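Local coordinates for protein aspartate aminotransferase (Giardia lamblia, PDB 3MEB) that probably catalyses the reversible, pyridoxal phosphate-dependent transfer of the amino group of L-aspartate to 2-oxoglutarate, giving oxaloacetate and L-glutamate, as a homodimer, at residues Ile389-Phe394 / Ser421-Thr426; Asn191-Ile196 / Trp224-Pro229; Ala94-Phe99 / Gly329-Gln334. One frame throughout, in Å; residues are numbered along the deposited sequence.

Contact 1: Ile389-Phe394 / Ser421-Thr426; sequences IGMFTF and SMCGLT. With EDO (1,2-ethanediol), chain F.
M391 and M422 meet through their backbones where a two-stranded antiparallel sheet of the aminotransferase comes to its end. F392 and S421 form its non-hydrogen-bonded pair, with CA atoms 4.6 Å apart. M422 N donates to M391 O at 2.9 Å. Beyond this bond the chain turns into the short 3-10 segment 422-424.

Three side-chain contacts flank the bond. The F392 ring reaches S421, with CE1 3.9 Å from S421 CB, while M391 CB sits over the centre of one ring face. The extended chain of M391 runs past C423, so that its CG and SD both lie 3.8 Å from C423 SG. In M422, bends at chi2 (-46°) and chi3 (-91°) fold SD toward T393.

R361 of helix 340-370 stands in the second shell. Its one guanidinium bonds to three residues of 390-393: T393 OG1 through NH1, and F392 O and G390 O through NH2. R419 makes a cation-pi contact with the F392 ring, which also touches Y244, a residue of the pyridoxal phosphate pocket. The contact therefore forms part of the surroundings of the active site. An ethanediol molecule lies beside S421 and C423. M422 SD lies 3.3 Å from T393 OG1, the two side chains crossing at a slant.

Contact 2: Asn191-Ile196 / Trp224-Pro229; sequences NTKKDI and WKELLP
L227 has the most surface buried here, and its CD2 methyl group is the centre of the contact. Helices 189-198 and 221-234 run side by side in nearly the same direction. Their local axes are 10.6 Å apart at an angle of 18°. L227 reaches across with CD2, which touches T192 and K193 on one turn of the first helix and I196 on the next. I196 CD1 lies 3.9 Å from L227 CD2, and the two side chains cross at about a right angle. K193 CG is 4.0 Å and T192 CG2 4.3 Å from L227 CD2. The isoleucine has an extended chi2 (180°), which carries CD1 out toward the leucine.

K193 has the next largest share. Its aliphatic part passes L227 obliquely, and a bend at chi3 (-70°) then turns the chain toward E226. K193 NZ forms a salt bridge with E226 OE2 at 2.7 Å, on the syn lone pair of the carboxylate oxygen. E226 comes from the other side with a chain extended beyond CG. E226 OE2 also lies 3.4 Å from K193 CD, where the two chains pass at a slant. The ion pair occupies the partly exposed border of the contact, while the apolar groups are buried. The hydroxyl of T192 is used elsewhere: it donates to T177 O.

F189 adds to the same interface by touching E226 and L227, and I230 touches K193 and I196. Both helices pack against the central mixed sheet. Each precedes one of its neighbouring parallel strands, 204-208 and 237-242. Strand 204-208, helix 221-234 and strand 237-242 make a beta-alpha-beta crossover, in which W224 packs edge-to-face against F207.

Contact 3: Ala94-Phe99 / Gly329-Gln334; sequences AGFPLF and GAYIVQ
F96 and Y331 lie with their rings nearly parallel, 4° apart, but offset so far that little of one ring lies over the other. The centroids are 4.8 Å apart. The nearest atoms are F96 CE2 and Y331 CE1, at 3.2 Å. The pair joins the start of helix 97-108, where F96 holds the N-cap position, to helix 327-337. Y86 packs edge-to-face against the Y331 ring.

Q334 crosses F96 at about a right angle, with its amide plane 79° from the ring plane. Its CG stands between the backbone N and the carbonyl carbon (chi1 82°), and the rest of the chain is extended. This places the amide among F96, L98 and F99. Q334 OE1 comes 3.4 Å from F96 CB and 3.2 Å from F99 N. L98 CB sits over the face of the Q334 amide, 3.8 Å from Q334 CD.

The F99 ring lies beside A330 and V333. V333 CB meets it at its edge, in plane, at 4.0 Å from F99 CD1. A330 CB touches both phenylalanine rings, 3.9 Å from F96 CD2. F99 and A330 also touch Q124 of strand 120-125, the edge of the mixed sheet within the chain, and I332 packs on K88 of the second subunit.

The chemistry is thus mainly apolar and aromatic. The polar groups are the Q334 amide, whose oxygen faces the start of helix 97-108, and Y331 OH, whose bond to N87 O holds the outer end of that ring.

How the contacts relate
Contact 3 opens first in the chain, at 94-99, and closes only at 329-334. The long loop between them contains all seven strands of the central mixed sheet. Contact 2 lies within that span: 191-196 meets 224-229 after a short loop that includes strand 204-208. Contact 1 follows both in the chain, with 389-394 closing on 421-426. No two contacts touch. The centres of contacts 2 and 3 are about 35 Å apart, and each is about 28 or 29 Å from contact 1. Contact 2 joins two helices flanking the sheet, contact 3 links two helices distant in sequence, and contact 1 pairs strands in the C-terminal part.

Contact 1: Ile389-Phe394 / Ser421-Thr426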
ATOM      1  N   ILE A 389      -4.341  28.885  -6.956  1.00  4.70           N
ATOM      2  CA  ILE A 389      -3.440  28.015  -7.697  1.00  4.38           C
ATOM      3  C   ILE A 389      -3.823  26.569  -7.477  1.00  4.89           C
ATOM      4  O   ILE A 389      -3.942  26.125  -6.325  1.00  5.22           O
ATOM      5  CB  ILE A 389      -1.970  28.205  -7.218  1.00  3.70           C
ATOM      6  CG1 ILE A 389      -1.527  29.669  -7.332  1.00  4.72           C
ATOM      7  CG2 ILE A 389      -1.035  27.326  -7.982  1.00  2.00           C
ATOM      8  CD1 ILE A 389      -1.638  30.249  -8.717  1.00  8.77           C
ATOM      9  N   GLY A 390      -3.953  25.815  -8.572  1.00  4.80           N
ATOM     10  CA  GLY A 390      -4.260  24.407  -8.498  1.00  4.02           C
ATOM     11  C   GLY A 390      -5.688  24.075  -8.831  1.00  4.36           C
ATOM     12  O   GLY A 390      -6.332  24.727  -9.647  1.00  3.45           O
ATOM     13  N   MET A 391      -6.188  23.042  -8.164  1.00  4.66           N
ATOM     14  CA  MET A 391      -7.529  22.557  -8.383  1.00  5.06           C
ATOM     15  C   MET A 391      -8.629  23.254  -7.590  1.00  5.81           C
ATOM     16  O   MET A 391      -9.803  23.118  -7.950  1.00  5.75           O
ATOM     17  CB  MET A 391      -7.593  21.083  -8.001  1.00  5.59           C
ATOM     18  CG  MET A 391      -7.002  20.152  -9.007  1.00  7.35           C
ATOM     19  SD  MET A 391      -7.326  18.431  -8.565  1.00  8.89           S
ATOM     20  CE  MET A 391      -6.670  17.621 -10.039  1.00  8.14           C
ATOM     21  N   PHE A 392      -8.278  23.934  -6.491  1.00  4.63           N
ATOM     22  CA  PHE A 392      -9.286  24.371  -5.549  1.00  5.30           C
ATOM     23  C   PHE A 392      -9.438  25.891  -5.476  1.00  5.12           C
ATOM     24  O   PHE A 392      -8.581  26.686  -5.952  1.00  4.05           O
ATOM     25  CB  PHE A 392      -9.007  23.835  -4.139  1.00  5.71           C
ATOM     26  CG  PHE A 392      -8.783  22.326  -4.066  1.00  5.28           C
ATOM     27  CD1 PHE A 392      -9.859  21.429  -4.166  1.00  4.95           C
ATOM     28  CD2 PHE A 392      -7.510  21.825  -3.898  1.00  5.75           C
ATOM     29  CE1 PHE A 392      -9.660  20.055  -4.082  1.00  3.69           C
ATOM     30  CE2 PHE A 392      -7.281  20.418  -3.838  1.00  4.60           C
ATOM     31  CZ  PHE A 392      -8.352  19.545  -3.926  1.00  4.61           C
ATOM     32  N   THR A 393     -10.563  26.298  -4.896  1.00  5.10           N
ATOM     33  CA  THR A 393     -10.690  27.618  -4.330  1.00  4.81           C
ATOM     34  C   THR A 393     -11.031  27.455  -2.843  1.00  5.31           C
ATOM     35  O   THR A 393     -11.942  26.695  -2.466  1.00  5.12           O
ATOM     36  CB  THR A 393     -11.738  28.495  -5.071  1.00  5.74           C
ATOM     37  OG1 THR A 393     -11.450  28.530  -6.492  1.00  4.53           O
ATOM     38  CG2 THR A 393     -11.711  29.893  -4.521  1.00  5.13           C
ATOM     39  N   PHE A 394     -10.289  28.144  -1.991  1.00  5.03           N
ATOM     40  CA  PHE A 394     -10.613  28.199  -0.576  1.00  5.56           C
ATOM     41  C   PHE A 394     -11.668  29.270  -0.490  1.00  5.09           C
ATOM     42  O   PHE A 394     -11.354  30.442  -0.330  1.00  6.06           O
ATOM     43  CB  PHE A 394      -9.343  28.528   0.216  1.00  6.05           C
ATOM     44  CG  PHE A 394      -9.310  27.997   1.640  1.00  8.42           C
ATOM     45  CD1 PHE A 394      -9.548  26.660   1.924  1.00 13.43           C
ATOM     46  CD2 PHE A 394      -8.944  28.818   2.681  1.00 13.22           C
ATOM     47  CE1 PHE A 394      -9.489  26.172   3.254  1.00 13.14           C
ATOM     48  CE2 PHE A 394      -8.873  28.348   4.004  1.00 14.62           C
ATOM     49  CZ  PHE A 394      -9.146  27.019   4.283  1.00 14.86           C
ATOM     50  N   SER A 421     -13.540  22.128  -5.237  1.00  3.79           N
ATOM     51  CA  SER A 421     -12.818  21.540  -6.336  1.00  3.04           C
ATOM     52  C   SER A 421     -13.422  22.032  -7.625  1.00  2.92           C
ATOM     53  O   SER A 421     -14.487  21.644  -8.000  1.00  2.06           O
ATOM     54  CB  SER A 421     -12.864  20.030  -6.319  1.00  2.40           C
ATOM     55  OG  SER A 421     -12.210  19.550  -7.478  1.00  3.64           O
ATOM     56  N   MET A 422     -12.662  22.861  -8.316  1.00  3.59           N
ATOM     57  CA  MET A 422     -13.102  23.520  -9.532  1.00  3.31           C
ATOM     58  C   MET A 422     -13.325  22.520 -10.651  1.00  3.47           C
ATOM     59  O   MET A 422     -14.081  22.804 -11.577  1.00  3.31           O
ATOM     60  CB  MET A 422     -12.032  24.548  -9.923  1.00  3.09           C
ATOM     61  CG  MET A 422     -11.779  25.615  -8.844  1.00  4.40           C
ATOM     62  SD  MET A 422     -13.271  26.314  -8.155  1.00  6.40           S
ATOM     63  CE  MET A 422     -13.564  27.728  -9.240  1.00  3.14           C
ATOM     64  N   CYS A 423     -12.660  21.362 -10.547  1.00  3.05           N
ATOM     65  CA  CYS A 423     -12.761  20.232 -11.490  1.00  4.30           C
ATOM     66  C   CYS A 423     -14.170  19.670 -11.640  1.00  3.57           C
ATOM     67  O   CYS A 423     -14.516  19.090 -12.671  1.00  4.50           O
ATOM     68  CB  CYS A 423     -11.883  19.071 -10.961  1.00  5.14           C
ATOM     69  SG  CYS A 423     -10.114  19.339 -10.944  1.00  7.80           S
ATOM     70  N   GLY A 424     -14.997  19.852 -10.611  1.00  3.82           N
ATOM     71  CA  GLY A 424     -16.417  19.454 -10.683  1.00  3.98           C
ATOM     72  C   GLY A 424     -17.365  20.404 -11.416  1.00  4.03           C
ATOM     73  O   GLY A 424     -18.539  20.063 -11.619  1.00  3.44           O
ATOM     74  N   LEU A 425     -16.870  21.573 -11.836  1.00  3.77           N
ATOM     75  CA  LEU A 425     -17.676  22.537 -12.571  1.00  3.77           C
ATOM     76  C   LEU A 425     -17.631  22.232 -14.038  1.00  4.37           C
ATOM     77  O   LEU A 425     -16.624  21.721 -14.542  1.00  3.79           O
ATOM     78  CB  LEU A 425     -17.176  23.945 -12.362  1.00  4.65           C
ATOM     79  CG  LEU A 425     -17.160  24.428 -10.917  1.00  3.44           C
ATOM     80  CD1 LEU A 425     -16.236  25.657 -10.816  1.00  4.18           C
ATOM     81  CD2 LEU A 425     -18.543  24.776 -10.421  1.00  2.56           C
ATOM     82  N   THR A 426     -18.721  22.566 -14.715  1.00  5.57           N
ATOM     83  CA  THR A 426     -18.845  22.425 -16.157  1.00  5.40           C
ATOM     84  C   THR A 426     -19.552  23.631 -16.736  1.00  6.21           C
ATOM     85  O   THR A 426     -20.116  24.440 -16.025  1.00  4.57           O
ATOM     86  CB  THR A 426     -19.617  21.139 -16.541  1.00  6.85           C
ATOM     87  OG1 THR A 426     -20.994  21.207 -16.093  1.00  7.11           O
ATOM     88  CG2 THR A 426     -18.925  19.925 -15.922  1.00  6.10           C
TER
HETATM   89  C1  EDO F 502     -14.912  15.486  -8.259  1.00 12.67           C
HETATM   90  O1  EDO F 502     -14.388  15.084  -6.978  1.00 13.07           O
HETATM   91  C2  EDO F 502     -14.663  16.968  -8.504  1.00 11.78           C
HETATM   92  O2  EDO F 502     -13.262  17.189  -8.438  1.00 12.89           O

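Contact 2: Asn191-Ile196 / Trp224-Pro229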
ATOM      1  N   ASN A 191       6.114  36.764   9.145  1.00  3.88           N
ATOM      2  CA  ASN A 191       6.090  35.750  10.218  1.00  4.35           C
ATOM      3  C   ASN A 191       6.533  34.347   9.802  1.00  3.67           C
ATOM      4  O   ASN A 191       7.118  33.604  10.606  1.00  3.62           O
ATOM      5  CB  ASN A 191       4.728  35.749  10.937  1.00  4.70           C
ATOM      6  CG  ASN A 191       4.579  36.980  11.856  1.00  6.22           C
ATOM      7  OD1 ASN A 191       3.565  37.672  11.847  1.00  8.09           O
ATOM      8  ND2 ASN A 191       5.641  37.296  12.575  1.00  4.62           N
ATOM      9  N   THR A 192       6.264  33.961   8.555  1.00  3.05           N
ATOM     10  CA  THR A 192       6.789  32.720   8.037  1.00  2.47           C
ATOM     11  C   THR A 192       8.312  32.643   8.267  1.00  2.64           C
ATOM     12  O   THR A 192       8.824  31.667   8.818  1.00  3.23           O
ATOM     13  CB  THR A 192       6.461  32.549   6.520  1.00  3.30           C
ATOM     14  OG1 THR A 192       5.037  32.620   6.302  1.00  2.00           O
ATOM     15  CG2 THR A 192       7.006  31.233   6.041  1.00  2.00           C
ATOM     16  N   LYS A 193       9.034  33.675   7.852  1.00  2.00           N
ATOM     17  CA  LYS A 193      10.464  33.711   8.009  1.00  2.05           C
ATOM     18  C   LYS A 193      10.912  33.703   9.472  1.00  2.17           C
ATOM     19  O   LYS A 193      11.862  32.997   9.815  1.00  2.00           O
ATOM     20  CB  LYS A 193      11.020  34.949   7.343  1.00  2.00           C
ATOM     21  CG  LYS A 193      10.937  34.873   5.845  1.00  2.32           C
ATOM     22  CD  LYS A 193      11.600  36.123   5.204  1.00  4.59           C
ATOM     23  CE  LYS A 193      10.784  37.420   5.426  1.00  4.97           C
ATOM     24  NZ  LYS A 193      11.442  38.626   4.805  1.00  5.24           N
ATOM     25  N   LYS A 194      10.221  34.458  10.324  1.00  2.65           N
ATOM     26  CA  LYS A 194      10.577  34.503  11.763  1.00  3.88           C
ATOM     27  C   LYS A 194      10.447  33.142  12.375  1.00  4.05           C
ATOM     28  O   LYS A 194      11.307  32.719  13.142  1.00  4.42           O
ATOM     29  CB  LYS A 194       9.717  35.517  12.532  1.00  3.92           C
ATOM     30  CG  LYS A 194      10.100  36.966  12.180  1.00  7.91           C
ATOM     31  CD  LYS A 194       9.071  38.010  12.650  1.00 11.15           C
ATOM     32  CE  LYS A 194       9.483  39.425  12.267  1.00 13.25           C
ATOM     33  NZ  LYS A 194       8.644  40.425  12.977  1.00 15.36           N
ATOM     34  N   ASP A 195       9.360  32.451  12.013  1.00  4.09           N
ATOM     35  CA  ASP A 195       9.069  31.149  12.560  1.00  4.75           C
ATOM     36  C   ASP A 195      10.144  30.129  12.172  1.00  4.79           C
ATOM     37  O   ASP A 195      10.581  29.318  13.006  1.00  4.29           O
ATOM     38  CB  ASP A 195       7.691  30.689  12.107  1.00  4.07           C
ATOM     39  CG  ASP A 195       6.563  31.344  12.884  1.00  4.44           C
ATOM     40  OD1 ASP A 195       6.826  32.104  13.861  1.00  5.02           O
ATOM     41  OD2 ASP A 195       5.395  31.095  12.531  1.00  3.38           O
ATOM     42  N   ILE A 196      10.606  30.199  10.928  1.00  4.84           N
ATOM     43  CA  ILE A 196      11.581  29.220  10.419  1.00  4.58           C
ATOM     44  C   ILE A 196      12.957  29.572  10.941  1.00  4.87           C
ATOM     45  O   ILE A 196      13.769  28.687  11.269  1.00  4.47           O
ATOM     46  CB  ILE A 196      11.542  29.123   8.869  1.00  4.02           C
ATOM     47  CG1 ILE A 196      10.167  28.646   8.434  1.00  2.79           C
ATOM     48  CG2 ILE A 196      12.614  28.183   8.322  1.00  2.36           C
ATOM     49  CD1 ILE A 196       9.999  28.512   6.906  1.00  2.33           C
ATOM     50  N   TRP A 224      10.243  32.083  -2.078  1.00  2.00           N
ATOM     51  CA  TRP A 224      11.075  30.860  -1.954  1.00  2.20           C
ATOM     52  C   TRP A 224      12.552  31.229  -1.866  1.00  2.74           C
ATOM     53  O   TRP A 224      13.268  30.671  -1.040  1.00  2.71           O
ATOM     54  CB  TRP A 224      10.873  29.914  -3.137  1.00  2.00           C
ATOM     55  CG  TRP A 224       9.647  29.060  -3.103  1.00  2.00           C
ATOM     56  CD1 TRP A 224       8.620  29.076  -3.987  1.00  2.00           C
ATOM     57  CD2 TRP A 224       9.362  28.008  -2.180  1.00  2.66           C
ATOM     58  NE1 TRP A 224       7.696  28.114  -3.667  1.00  2.00           N
ATOM     59  CE2 TRP A 224       8.127  27.445  -2.555  1.00  2.81           C
ATOM     60  CE3 TRP A 224      10.025  27.493  -1.074  1.00  2.26           C
ATOM     61  CZ2 TRP A 224       7.544  26.401  -1.865  1.00  2.00           C
ATOM     62  CZ3 TRP A 224       9.443  26.432  -0.395  1.00  5.09           C
ATOM     63  CH2 TRP A 224       8.219  25.905  -0.786  1.00  3.31           C
ATOM     64  N   LYS A 225      13.003  32.184  -2.683  1.00  3.51           N
ATOM     65  CA  LYS A 225      14.403  32.578  -2.662  1.00  4.60           C
ATOM     66  C   LYS A 225      14.832  33.213  -1.339  1.00  4.72           C
ATOM     67  O   LYS A 225      15.987  33.091  -0.961  1.00  4.32           O
ATOM     68  CB  LYS A 225      14.756  33.519  -3.803  1.00  5.30           C
ATOM     69  CG  LYS A 225      14.799  32.831  -5.128  1.00  8.29           C
ATOM     70  CD  LYS A 225      15.069  33.795  -6.248  1.00 12.79           C
ATOM     71  CE  LYS A 225      14.810  33.144  -7.600  1.00 15.48           C
ATOM     72  NZ  LYS A 225      15.973  33.324  -8.508  1.00 18.89           N
ATOM     73  N   GLU A 226      13.902  33.862  -0.644  1.00  4.97           N
ATOM     74  CA  GLU A 226      14.163  34.392   0.699  1.00  5.16           C
ATOM     75  C   GLU A 226      14.299  33.284   1.759  1.00  5.16           C
ATOM     76  O   GLU A 226      15.039  33.443   2.717  1.00  4.76           O
ATOM     77  CB  GLU A 226      13.048  35.326   1.136  1.00  4.82           C
ATOM     78  CG  GLU A 226      13.061  36.727   0.500  1.00  6.66           C
ATOM     79  CD  GLU A 226      12.205  37.683   1.290  1.00  5.55           C
ATOM     80  OE1 GLU A 226      11.193  38.145   0.768  1.00 10.83           O
ATOM     81  OE2 GLU A 226      12.509  37.921   2.468  1.00  7.33           O
ATOM     82  N   LEU A 227      13.542  32.209   1.602  1.00  5.80           N
ATOM     83  CA  LEU A 227      13.570  31.093   2.552  1.00  5.66           C
ATOM     84  C   LEU A 227      14.876  30.309   2.415  1.00  6.06           C
ATOM     85  O   LEU A 227      15.429  29.830   3.416  1.00  5.51           O
ATOM     86  CB  LEU A 227      12.339  30.184   2.404  1.00  6.17           C
ATOM     87  CG  LEU A 227      10.988  30.809   2.746  1.00  5.17           C
ATOM     88  CD1 LEU A 227       9.855  29.827   2.406  1.00  5.20           C
ATOM     89  CD2 LEU A 227      10.910  31.189   4.207  1.00  6.24           C
ATOM     90  N   LEU A 228      15.418  30.252   1.193  1.00  6.44           N
ATOM     91  CA  LEU A 228      16.666  29.516   0.921  1.00  6.71           C
ATOM     92  C   LEU A 228      17.811  29.761   1.940  1.00  6.20           C
ATOM     93  O   LEU A 228      18.261  28.832   2.596  1.00  4.84           O
ATOM     94  CB  LEU A 228      17.133  29.767  -0.527  1.00  6.69           C
ATOM     95  CG  LEU A 228      18.420  29.074  -0.978  1.00  8.74           C
ATOM     96  CD1 LEU A 228      18.224  27.569  -0.827  1.00  9.08           C
ATOM     97  CD2 LEU A 228      18.846  29.468  -2.422  1.00  7.53           C
ATOM     98  N   PRO A 229      18.296  30.998   2.071  1.00  5.88           N
ATOM     99  CA  PRO A 229      19.379  31.236   3.038  1.00  6.15           C
ATOM    100  C   PRO A 229      19.043  30.917   4.519  1.00  6.21           C
ATOM    101  O   PRO A 229      19.961  30.616   5.291  1.00  6.05           O
ATOM    102  CB  PRO A 229      19.664  32.734   2.880  1.00  5.81           C
ATOM    103  CG  PRO A 229      18.354  33.288   2.335  1.00  6.04           C
ATOM    104  CD  PRO A 229      17.911  32.244   1.387  1.00  6.11           C
TER

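Contact 3: Ala94-Phe99 / Gly329-Gln334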
ATOM      1  N   ALA A  94      12.435  -1.478  -4.234  1.00  2.22           N
ATOM      2  CA  ALA A  94      12.443  -0.012  -4.386  1.00  2.01           C
ATOM      3  C   ALA A  94      11.575   0.427  -5.557  1.00  2.05           C
ATOM      4  O   ALA A  94      11.236   1.582  -5.677  1.00  2.50           O
ATOM      5  CB  ALA A  94      13.874   0.521  -4.573  1.00  2.21           C
ATOM      6  N   GLY A  95      11.198  -0.509  -6.410  1.00  2.51           N
ATOM      7  CA  GLY A  95      10.373  -0.230  -7.588  1.00  3.15           C
ATOM      8  C   GLY A  95      11.152  -0.496  -8.845  1.00  2.00           C
ATOM      9  O   GLY A  95      12.377  -0.620  -8.797  1.00  2.33           O
ATOM     10  N   PHE A  96      10.472  -0.585  -9.983  1.00  2.00           N
ATOM     11  CA  PHE A  96      11.197  -0.772 -11.253  1.00  2.00           C
ATOM     12  C   PHE A  96      12.187   0.368 -11.527  1.00  2.00           C
ATOM     13  O   PHE A  96      11.799   1.528 -11.478  1.00  2.00           O
ATOM     14  CB  PHE A  96      10.243  -0.848 -12.456  1.00  2.00           C
ATOM     15  CG  PHE A  96       9.189  -1.908 -12.334  1.00  2.00           C
ATOM     16  CD1 PHE A  96       9.533  -3.242 -12.158  1.00  2.86           C
ATOM     17  CD2 PHE A  96       7.835  -1.568 -12.402  1.00  5.16           C
ATOM     18  CE1 PHE A  96       8.519  -4.233 -12.002  1.00  5.56           C
ATOM     19  CE2 PHE A  96       6.833  -2.529 -12.261  1.00  4.91           C
ATOM     20  CZ  PHE A  96       7.170  -3.864 -12.069  1.00  6.85           C
ATOM     21  N   PRO A  97      13.421   0.043 -11.925  1.00  2.00           N
ATOM     22  CA  PRO A  97      14.372   1.130 -12.242  1.00  2.00           C
ATOM     23  C   PRO A  97      13.868   2.145 -13.255  1.00  2.00           C
ATOM     24  O   PRO A  97      14.063   3.323 -13.043  1.00  2.00           O
ATOM     25  CB  PRO A  97      15.575   0.379 -12.778  1.00  2.57           C
ATOM     26  CG  PRO A  97      15.542  -0.924 -11.992  1.00  2.25           C
ATOM     27  CD  PRO A  97      14.072  -1.273 -11.959  1.00  2.00           C
ATOM     28  N   LEU A  98      13.217   1.702 -14.341  1.00  2.00           N
ATOM     29  CA  LEU A  98      12.591   2.640 -15.306  1.00  2.17           C
ATOM     30  C   LEU A  98      11.574   3.596 -14.674  1.00  2.00           C
ATOM     31  O   LEU A  98      11.538   4.751 -15.030  1.00  2.33           O
ATOM     32  CB  LEU A  98      11.950   1.883 -16.478  1.00  2.34           C
ATOM     33  CG  LEU A  98      12.901   1.187 -17.457  1.00  3.10           C
ATOM     34  CD1 LEU A  98      12.130   0.300 -18.507  1.00  3.66           C
ATOM     35  CD2 LEU A  98      13.793   2.208 -18.146  1.00  3.38           C
ATOM     36  N   PHE A  99      10.761   3.116 -13.739  1.00  2.10           N
ATOM     37  CA  PHE A  99       9.828   3.958 -13.004  1.00  2.00           C
ATOM     38  C   PHE A  99      10.597   4.967 -12.138  1.00  2.17           C
ATOM     39  O   PHE A  99      10.332   6.178 -12.174  1.00  2.00           O
ATOM     40  CB  PHE A  99       8.843   3.140 -12.144  1.00  2.00           C
ATOM     41  CG  PHE A  99       8.095   3.982 -11.151  1.00  2.00           C
ATOM     42  CD1 PHE A  99       7.006   4.740 -11.558  1.00  2.00           C
ATOM     43  CD2 PHE A  99       8.511   4.065  -9.830  1.00  2.81           C
ATOM     44  CE1 PHE A  99       6.359   5.563 -10.685  1.00  2.00           C
ATOM     45  CE2 PHE A  99       7.850   4.853  -8.937  1.00  2.00           C
ATOM     46  CZ  PHE A  99       6.775   5.614  -9.340  1.00  2.00           C
ATOM     47  N   GLY A 329       0.351   1.030 -11.726  1.00  2.00           N
ATOM     48  CA  GLY A 329       0.608   2.447 -11.939  1.00  2.00           C
ATOM     49  C   GLY A 329       2.041   2.728 -12.338  1.00  2.00           C
ATOM     50  O   GLY A 329       2.310   3.686 -13.090  1.00  2.00           O
ATOM     51  N   ALA A 330       2.970   1.966 -11.773  1.00  2.00           N
ATOM     52  CA  ALA A 330       4.421   2.105 -12.105  1.00  2.00           C
ATOM     53  C   ALA A 330       4.680   1.832 -13.588  1.00  2.00           C
ATOM     54  O   ALA A 330       5.453   2.547 -14.246  1.00  2.00           O
ATOM     55  CB  ALA A 330       5.268   1.134 -11.277  1.00  2.00           C
ATOM     56  N   TYR A 331       4.071   0.782 -14.089  1.00  2.00           N
ATOM     57  CA  TYR A 331       4.099   0.457 -15.528  1.00  2.00           C
ATOM     58  C   TYR A 331       3.556   1.609 -16.384  1.00  2.00           C
ATOM     59  O   TYR A 331       4.199   2.061 -17.364  1.00  2.00           O
ATOM     60  CB  TYR A 331       3.283  -0.821 -15.773  1.00  2.11           C
ATOM     61  CG  TYR A 331       3.917  -2.174 -15.414  1.00  2.00           C
ATOM     62  CD1 TYR A 331       5.293  -2.375 -15.422  1.00  2.00           C
ATOM     63  CD2 TYR A 331       3.099  -3.291 -15.171  1.00  2.12           C
ATOM     64  CE1 TYR A 331       5.847  -3.652 -15.144  1.00  3.28           C
ATOM     65  CE2 TYR A 331       3.625  -4.532 -14.903  1.00  2.00           C
ATOM     66  CZ  TYR A 331       4.993  -4.727 -14.880  1.00  2.00           C
ATOM     67  OH  TYR A 331       5.471  -6.002 -14.626  1.00  3.89           O
ATOM     68  N   ILE A 332       2.413   2.170 -15.992  1.00  2.00           N
ATOM     69  CA  ILE A 332       1.847   3.269 -16.794  1.00  2.00           C
ATOM     70  C   ILE A 332       2.823   4.453 -16.860  1.00  2.00           C
ATOM     71  O   ILE A 332       3.126   4.950 -17.941  1.00  2.00           O
ATOM     72  CB  ILE A 332       0.442   3.687 -16.290  1.00  2.00           C
ATOM     73  CG1 ILE A 332      -0.527   2.480 -16.469  1.00  2.00           C
ATOM     74  CG2 ILE A 332      -0.105   4.959 -17.020  1.00  2.00           C
ATOM     75  CD1 ILE A 332      -1.877   2.694 -15.771  1.00  2.00           C
ATOM     76  N   VAL A 333       3.306   4.897 -15.697  1.00  2.00           N
ATOM     77  CA  VAL A 333       4.189   6.050 -15.631  1.00  2.00           C
ATOM     78  C   VAL A 333       5.480   5.861 -16.424  1.00  2.00           C
ATOM     79  O   VAL A 333       5.893   6.754 -17.191  1.00  2.00           O
ATOM     80  CB  VAL A 333       4.500   6.419 -14.162  1.00  2.00           C
ATOM     81  CG1 VAL A 333       5.561   7.522 -14.071  1.00  2.02           C
ATOM     82  CG2 VAL A 333       3.228   6.800 -13.456  1.00  2.00           C
ATOM     83  N   GLN A 334       6.120   4.707 -16.268  1.00  2.00           N
ATOM     84  CA  GLN A 334       7.381   4.468 -16.924  1.00  2.00           C
ATOM     85  C   GLN A 334       7.202   4.352 -18.444  1.00  2.00           C
ATOM     86  O   GLN A 334       8.033   4.839 -19.212  1.00  2.00           O
ATOM     87  CB  GLN A 334       8.074   3.232 -16.315  1.00  2.00           C
ATOM     88  CG  GLN A 334       7.630   1.874 -16.802  1.00  2.00           C
ATOM     89  CD  GLN A 334       8.325   0.782 -16.013  1.00  2.00           C
ATOM     90  OE1 GLN A 334       8.593   0.956 -14.814  1.00  2.00           O
ATOM     91  NE2 GLN A 334       8.654  -0.331 -16.674  1.00  2.56           N
TER